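Local coordinates for protein NAD(P)H-flavin oxidoreductase (Agrobacterium tumefaciens str. C58, PDB 2FRE) that binds flavin mononucleotide and, as a member of the nitroreductase family, probably uses NAD(P)H to reduce flavin or other acceptors, at residues 32-43 and 55-63. Residues are numbered along the deposited sequence; the frame is centred on the assembly and turned at random.
Sequences PKEHLLTILDAA and WRFVYAHKD
Leu40 of helix 33-43 sits between Phe57 and Tyr59 of strand 55-61, one methyl for each ring, at the centre of a helix-on-sheet packing in the α+β fold of the nitroreductase family. Leu40 CD2 lies over one face of Phe57, 4.2 Å from the ring centroid and 23° off the normal, a CH-pi contact; Leu40 CD1 reaches Tyr59 CD2 at 3.6 Å. One turn earlier, CG of Leu36 stands anti to the backbone N (chi1 -177°), which carries Leu36 CD2 down to the strand, where it touches both Tyr59 CD1, 3.4 Å away, and His61 NE2. Ala43 CB meets Phe57 CZ at 3.8 Å. Side-chain alternation along the strand turns the odd-numbered residues from Trp55 to His61 to the helix; the nearly antiparallel axes (164°) set their reversed order, with Lys33 nearest His61, Leu40 nearest Phe57 and Ala43 nearest Trp55.

At the helix start, the Lys33 chain bends at chi2 and chi4 and lays CE over the His61 face, 3.8 Å from the centroid. Polar links here pass through water: one donates to Lys33 O and also bonds His61 NE2 in the ring plane, while the second accepts from Lys33 NZ and donates to Asp63 OD1.

Farther out, strand 87-98 pairs antiparallel with 55-61, the second subunit extends the sheet at Phe57-Tyr59, and Ile39 packs on helix 110-127. The Trp55 side chain lies about 7 Å from bound FMN, and Ala43 O approaches Trp55 CE2 to 4.3 Å.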
ATOM      1  N   PRO A  32     -14.768  16.942   9.242  1.00 27.86           N
ATOM      2  CA  PRO A  32     -14.664  18.128   8.392  1.00 28.16           C
ATOM      3  C   PRO A  32     -14.358  17.761   6.940  1.00 28.40           C
ATOM      4  O   PRO A  32     -13.572  16.829   6.687  1.00 28.40           O
ATOM      5  CB  PRO A  32     -13.526  18.919   9.044  1.00 28.10           C
ATOM      6  CG  PRO A  32     -13.570  18.528  10.463  1.00 27.56           C
ATOM      7  CD  PRO A  32     -13.931  17.057  10.444  1.00 27.95           C
ATOM      8  N   LYS A  33     -15.004  18.435   5.990  1.00 28.75           N
ATOM      9  CA  LYS A  33     -14.784  18.123   4.565  1.00 29.11           C
ATOM     10  C   LYS A  33     -13.299  18.170   4.187  1.00 28.78           C
ATOM     11  O   LYS A  33     -12.823  17.290   3.437  1.00 27.98           O
ATOM     12  CB  LYS A  33     -15.608  19.044   3.647  1.00 30.59           C
ATOM     13  CG  LYS A  33     -16.980  18.455   3.199  1.00 32.83           C
ATOM     14  CD  LYS A  33     -17.944  18.254   4.356  1.00 35.09           C
ATOM     15  CE  LYS A  33     -19.239  17.503   3.959  1.00 35.78           C
ATOM     16  NZ  LYS A  33     -19.676  17.727   2.537  1.00 39.16           N
ATOM     17  N   GLU A  34     -12.574  19.176   4.699  1.00 28.85           N
ATOM     18  CA  GLU A  34     -11.138  19.351   4.375  1.00 28.55           C
ATOM     19  C   GLU A  34     -10.271  18.201   4.899  1.00 27.74           C
ATOM     20  O   GLU A  34      -9.238  17.859   4.286  1.00 26.65           O
ATOM     21  CB  GLU A  34     -10.590  20.677   4.923  1.00 29.06           C
ATOM     22  CG  GLU A  34      -9.219  21.085   4.314  1.00 29.82           C
ATOM     23  CD  GLU A  34      -8.416  22.099   5.157  1.00 31.22           C
ATOM     24  OE1 GLU A  34      -7.944  21.757   6.274  1.00 32.83           O
ATOM     25  OE2 GLU A  34      -8.227  23.233   4.676  1.00 34.29           O
ATOM     26  N   HIS A  35     -10.678  17.623   6.032  1.00 26.79           N
ATOM     27  CA  HIS A  35      -9.972  16.480   6.607  1.00 27.01           C
ATOM     28  C   HIS A  35     -10.034  15.303   5.642  1.00 26.31           C
ATOM     29  O   HIS A  35      -9.009  14.680   5.389  1.00 24.91           O
ATOM     30  CB  HIS A  35     -10.523  16.101   7.988  1.00 27.42           C
ATOM     31  CG  HIS A  35     -10.063  17.008   9.092  1.00 28.09           C
ATOM     32  ND1 HIS A  35     -10.356  16.777  10.422  1.00 27.73           N
ATOM     33  CD2 HIS A  35      -9.300  18.124   9.066  1.00 29.72           C
ATOM     34  CE1 HIS A  35      -9.819  17.728  11.161  1.00 30.24           C
ATOM     35  NE2 HIS A  35      -9.171  18.560  10.365  1.00 30.39           N
ATOM     36  N   LEU A  36     -11.210  15.028   5.058  1.00 26.10           N
ATOM     37  CA  LEU A  36     -11.301  13.901   4.107  1.00 26.17           C
ATOM     38  C   LEU A  36     -10.484  14.164   2.854  1.00 25.53           C
ATOM     39  O   LEU A  36      -9.837  13.265   2.328  1.00 25.74           O
ATOM     40  CB  LEU A  36     -12.744  13.565   3.707  1.00 25.40           C
ATOM     41  CG  LEU A  36     -12.864  12.340   2.767  1.00 26.19           C
ATOM     42  CD1 LEU A  36     -12.286  11.108   3.375  1.00 25.06           C
ATOM     43  CD2 LEU A  36     -14.325  12.088   2.403  1.00 27.39           C
ATOM     44  N   LEU A  37     -10.511  15.403   2.387  1.00 25.33           N
ATOM     45  CA  LEU A  37      -9.757  15.785   1.204  1.00 25.12           C
ATOM     46  C   LEU A  37      -8.237  15.668   1.443  1.00 24.97           C
ATOM     47  O   LEU A  37      -7.490  15.187   0.573  1.00 25.36           O
ATOM     48  CB  LEU A  37     -10.200  17.185   0.725  1.00 25.20           C
ATOM     49  CG  LEU A  37     -11.613  17.218   0.098  1.00 26.30           C
ATOM     50  CD1 LEU A  37     -12.066  18.635  -0.173  1.00 27.42           C
ATOM     51  CD2 LEU A  37     -11.696  16.413  -1.203  1.00 25.95           C
ATOM     52  N   THR A  38      -7.786  16.029   2.641  1.00 24.56           N
ATOM     53  CA  THR A  38      -6.384  15.841   3.024  1.00 24.46           C
ATOM     54  C   THR A  38      -5.997  14.360   2.975  1.00 24.40           C
ATOM     55  O   THR A  38      -4.954  13.983   2.405  1.00 24.05           O
ATOM     56  CB  THR A  38      -6.104  16.453   4.421  1.00 24.33           C
ATOM     57  OG1 THR A  38      -6.499  17.827   4.425  1.00 23.92           O
ATOM     58  CG2 THR A  38      -4.626  16.394   4.765  1.00 24.64           C
ATOM     59  N   ILE A  39      -6.869  13.524   3.540  1.00 24.30           N
ATOM     60  CA  ILE A  39      -6.683  12.068   3.552  1.00 24.69           C
ATOM     61  C   ILE A  39      -6.558  11.505   2.147  1.00 24.67           C
ATOM     62  O   ILE A  39      -5.647  10.739   1.878  1.00 24.11           O
ATOM     63  CB  ILE A  39      -7.823  11.365   4.326  1.00 24.27           C
ATOM     64  CG1 ILE A  39      -7.681  11.691   5.824  1.00 24.41           C
ATOM     65  CG2 ILE A  39      -7.794   9.843   4.091  1.00 23.87           C
ATOM     66  CD1 ILE A  39      -8.844  11.270   6.659  1.00 25.14           C
ATOM     67  N   LEU A  40      -7.463  11.896   1.256  1.00 24.94           N
ATOM     68  CA  LEU A  40      -7.417  11.419  -0.118  1.00 25.09           C
ATOM     69  C   LEU A  40      -6.270  12.056  -0.908  1.00 24.60           C
ATOM     70  O   LEU A  40      -5.720  11.435  -1.806  1.00 23.90           O
ATOM     71  CB  LEU A  40      -8.778  11.621  -0.806  1.00 25.88           C
ATOM     72  CG  LEU A  40      -9.944  10.824  -0.208  1.00 27.04           C
ATOM     73  CD1 LEU A  40     -11.261  11.078  -0.988  1.00 28.50           C
ATOM     74  CD2 LEU A  40      -9.665   9.354  -0.117  1.00 27.92           C
ATOM     75  N   ASP A  41      -5.874  13.278  -0.541  1.00 24.78           N
ATOM     76  CA  ASP A  41      -4.717  13.938  -1.148  1.00 24.92           C
ATOM     77  C   ASP A  41      -3.441  13.136  -0.847  1.00 24.92           C
ATOM     78  O   ASP A  41      -2.666  12.825  -1.743  1.00 24.31           O
ATOM     79  CB  ASP A  41      -4.593  15.388  -0.630  1.00 25.17           C
ATOM     80  CG  ASP A  41      -3.706  16.250  -1.492  1.00 25.60           C
ATOM     81  OD1 ASP A  41      -3.245  15.802  -2.569  1.00 27.20           O
ATOM     82  OD2 ASP A  41      -3.483  17.405  -1.102  1.00 26.67           O
ATOM     83  N   ALA A  42      -3.259  12.737   0.406  1.00 24.59           N
ATOM     84  CA  ALA A  42      -2.117  11.888   0.767  1.00 24.79           C
ATOM     85  C   ALA A  42      -2.117  10.558  -0.004  1.00 24.99           C
ATOM     86  O   ALA A  42      -1.075  10.115  -0.528  1.00 25.36           O
ATOM     87  CB  ALA A  42      -2.093  11.648   2.294  1.00 25.23           C
ATOM     88  N   ALA A  43      -3.288   9.923  -0.072  1.00 24.63           N
ATOM     89  CA  ALA A  43      -3.476   8.689  -0.823  1.00 23.96           C
ATOM     90  C   ALA A  43      -3.036   8.819  -2.302  1.00 23.87           C
ATOM     91  O   ALA A  43      -2.346   7.944  -2.824  1.00 23.34           O
ATOM     92  CB  ALA A  43      -4.956   8.224  -0.720  1.00 23.80           C
ATOM     93  N   TRP A  55      -5.509   4.407  -9.080  1.00 24.49           N
ATOM     94  CA  TRP A  55      -6.541   4.504  -8.042  1.00 25.02           C
ATOM     95  C   TRP A  55      -7.631   5.540  -8.327  1.00 25.16           C
ATOM     96  O   TRP A  55      -7.378   6.605  -8.901  1.00 25.54           O
ATOM     97  CB  TRP A  55      -5.911   4.848  -6.687  1.00 24.87           C
ATOM     98  CG  TRP A  55      -4.840   5.912  -6.795  1.00 25.13           C
ATOM     99  CD1 TRP A  55      -5.013   7.250  -6.974  1.00 25.20           C
ATOM    100  CD2 TRP A  55      -3.429   5.687  -6.777  1.00 25.07           C
ATOM    101  NE1 TRP A  55      -3.795   7.873  -7.075  1.00 24.61           N
ATOM    102  CE2 TRP A  55      -2.805   6.932  -6.948  1.00 25.10           C
ATOM    103  CE3 TRP A  55      -2.637   4.542  -6.653  1.00 25.42           C
ATOM    104  CZ2 TRP A  55      -1.423   7.075  -6.945  1.00 24.12           C
ATOM    105  CZ3 TRP A  55      -1.286   4.679  -6.661  1.00 25.08           C
ATOM    106  CH2 TRP A  55      -0.681   5.940  -6.821  1.00 24.40           C
ATOM    107  N   ARG A  56      -8.844   5.212  -7.894  1.00 25.10           N
ATOM    108  CA  ARG A  56      -9.939   6.152  -7.802  1.00 24.77           C
ATOM    109  C   ARG A  56     -10.634   5.941  -6.455  1.00 24.73           C
ATOM    110  O   ARG A  56     -10.593   4.840  -5.885  1.00 24.27           O
ATOM    111  CB  ARG A  56     -10.949   5.937  -8.930  1.00 25.35           C
ATOM    112  CG  ARG A  56     -10.366   5.970 -10.322  1.00 25.69           C
ATOM    113  CD  ARG A  56      -9.930   7.363 -10.747  1.00 26.92           C
ATOM    114  NE  ARG A  56      -9.564   7.373 -12.160  1.00 26.76           N
ATOM    115  CZ  ARG A  56      -8.345   7.073 -12.637  1.00 29.93           C
ATOM    116  NH1 ARG A  56      -7.338   6.745 -11.835  1.00 30.12           N
ATOM    117  NH2 ARG A  56      -8.126   7.104 -13.940  1.00 29.90           N
ATOM    118  N   PHE A  57     -11.272   7.002  -5.962  1.00 24.60           N
ATOM    119  CA  PHE A  57     -12.014   6.972  -4.681  1.00 24.18           C
ATOM    120  C   PHE A  57     -13.420   7.554  -4.858  1.00 23.68           C
ATOM    121  O   PHE A  57     -13.583   8.695  -5.317  1.00 24.41           O
ATOM    122  CB  PHE A  57     -11.274   7.776  -3.624  1.00 24.57           C
ATOM    123  CG  PHE A  57      -9.814   7.474  -3.577  1.00 24.27           C
ATOM    124  CD1 PHE A  57      -9.357   6.327  -2.966  1.00 24.76           C
ATOM    125  CD2 PHE A  57      -8.892   8.330  -4.174  1.00 26.58           C
ATOM    126  CE1 PHE A  57      -8.012   6.028  -2.944  1.00 26.27           C
ATOM    127  CE2 PHE A  57      -7.531   8.015  -4.171  1.00 25.46           C
ATOM    128  CZ  PHE A  57      -7.102   6.867  -3.546  1.00 24.92           C
ATOM    129  N   VAL A  58     -14.431   6.779  -4.484  1.00 22.71           N
ATOM    130  CA  VAL A  58     -15.808   7.278  -4.476  1.00 22.70           C
ATOM    131  C   VAL A  58     -16.255   7.295  -3.011  1.00 22.71           C
ATOM    132  O   VAL A  58     -16.246   6.271  -2.335  1.00 22.42           O
ATOM    133  CB  VAL A  58     -16.714   6.420  -5.368  1.00 22.64           C
ATOM    134  CG1 VAL A  58     -18.122   6.977  -5.431  1.00 23.70           C
ATOM    135  CG2 VAL A  58     -16.107   6.361  -6.781  1.00 23.13           C
ATOM    136  N   TYR A  59     -16.591   8.480  -2.522  1.00 22.56           N
ATOM    137  CA  TYR A  59     -16.806   8.689  -1.099  1.00 23.44           C
ATOM    138  C   TYR A  59     -18.123   9.384  -0.753  1.00 23.19           C
ATOM    139  O   TYR A  59     -18.723  10.084  -1.576  1.00 23.76           O
ATOM    140  CB  TYR A  59     -15.622   9.472  -0.516  1.00 23.41           C
ATOM    141  CG  TYR A  59     -15.500  10.900  -1.016  1.00 23.24           C
ATOM    142  CD1 TYR A  59     -16.207  11.937  -0.405  1.00 24.54           C
ATOM    143  CD2 TYR A  59     -14.691  11.207  -2.105  1.00 24.78           C
ATOM    144  CE1 TYR A  59     -16.092  13.252  -0.865  1.00 24.35           C
ATOM    145  CE2 TYR A  59     -14.569  12.500  -2.563  1.00 24.34           C
ATOM    146  CZ  TYR A  59     -15.280  13.514  -1.940  1.00 24.07           C
ATOM    147  OH  TYR A  59     -15.135  14.797  -2.401  1.00 27.24           O
ATOM    148  N   ALA A  60     -18.539   9.185   0.495  1.00 24.28           N
ATOM    149  CA  ALA A  60     -19.720   9.823   1.068  1.00 24.93           C
ATOM    150  C   ALA A  60     -19.484  10.126   2.555  1.00 25.01           C
ATOM    151  O   ALA A  60     -18.939   9.292   3.283  1.00 25.60           O
ATOM    152  CB  ALA A  60     -20.929   8.930   0.898  1.00 25.10           C
ATOM    153  N   HIS A  61     -19.862  11.326   2.981  1.00 25.85           N
ATOM    154  CA  HIS A  61     -19.891  11.676   4.406  1.00 25.97           C
ATOM    155  C   HIS A  61     -21.172  11.176   5.057  1.00 26.50           C
ATOM    156  O   HIS A  61     -22.207  11.011   4.409  1.00 26.28           O
ATOM    157  CB  HIS A  61     -19.817  13.191   4.591  1.00 26.29           C
ATOM    158  CG  HIS A  61     -18.458  13.767   4.349  1.00 27.41           C
ATOM    159  ND1 HIS A  61     -17.541  13.960   5.363  1.00 27.17           N
ATOM    160  CD2 HIS A  61     -17.870  14.219   3.213  1.00 26.41           C
ATOM    161  CE1 HIS A  61     -16.441  14.486   4.855  1.00 27.70           C
ATOM    162  NE2 HIS A  61     -16.619  14.665   3.556  1.00 27.50           N
ATOM    163  N   LYS A  62     -21.105  10.997   6.364  1.00 27.65           N
ATOM    164  CA  LYS A  62     -22.261  10.618   7.167  1.00 28.90           C
ATOM    165  C   LYS A  62     -23.515  11.483   6.922  1.00 28.66           C
ATOM    166  O   LYS A  62     -24.630  10.952   6.978  1.00 29.18           O
ATOM    167  CB  LYS A  62     -21.905  10.659   8.655  1.00 29.50           C
ATOM    168  CG  LYS A  62     -22.517   9.535   9.426  1.00 31.72           C
ATOM    169  CD  LYS A  62     -23.204  10.030  10.650  1.00 36.50           C
ATOM    170  CE  LYS A  62     -23.696   8.855  11.478  1.00 38.31           C
ATOM    171  NZ  LYS A  62     -22.785   7.697  11.254  1.00 37.95           N
ATOM    172  N   ASP A  63     -23.333  12.779   6.620  1.00 29.46           N
ATOM    173  CA  ASP A  63     -24.461  13.707   6.273  1.00 29.67           C
ATOM    174  C   ASP A  63     -24.948  13.701   4.815  1.00 29.80           C
ATOM    175  O   ASP A  63     -25.810  14.499   4.440  1.00 30.73           O
ATOM    176  CB  ASP A  63     -24.124  15.157   6.657  1.00 30.40           C
ATOM    177  CG  ASP A  63     -23.108  15.835   5.701  1.00 31.97           C
ATOM    178  OD1 ASP A  63     -22.401  15.154   4.943  1.00 35.07           O
ATOM    179  OD2 ASP A  63     -23.000  17.083   5.735  1.00 33.85           O
TER
HETATM  180  O   HOH W   1     -14.723  15.950   1.997  1.00 28.86           O
HETATM  181  O   HOH W   2     -21.816  15.509   2.431  1.00 47.52           O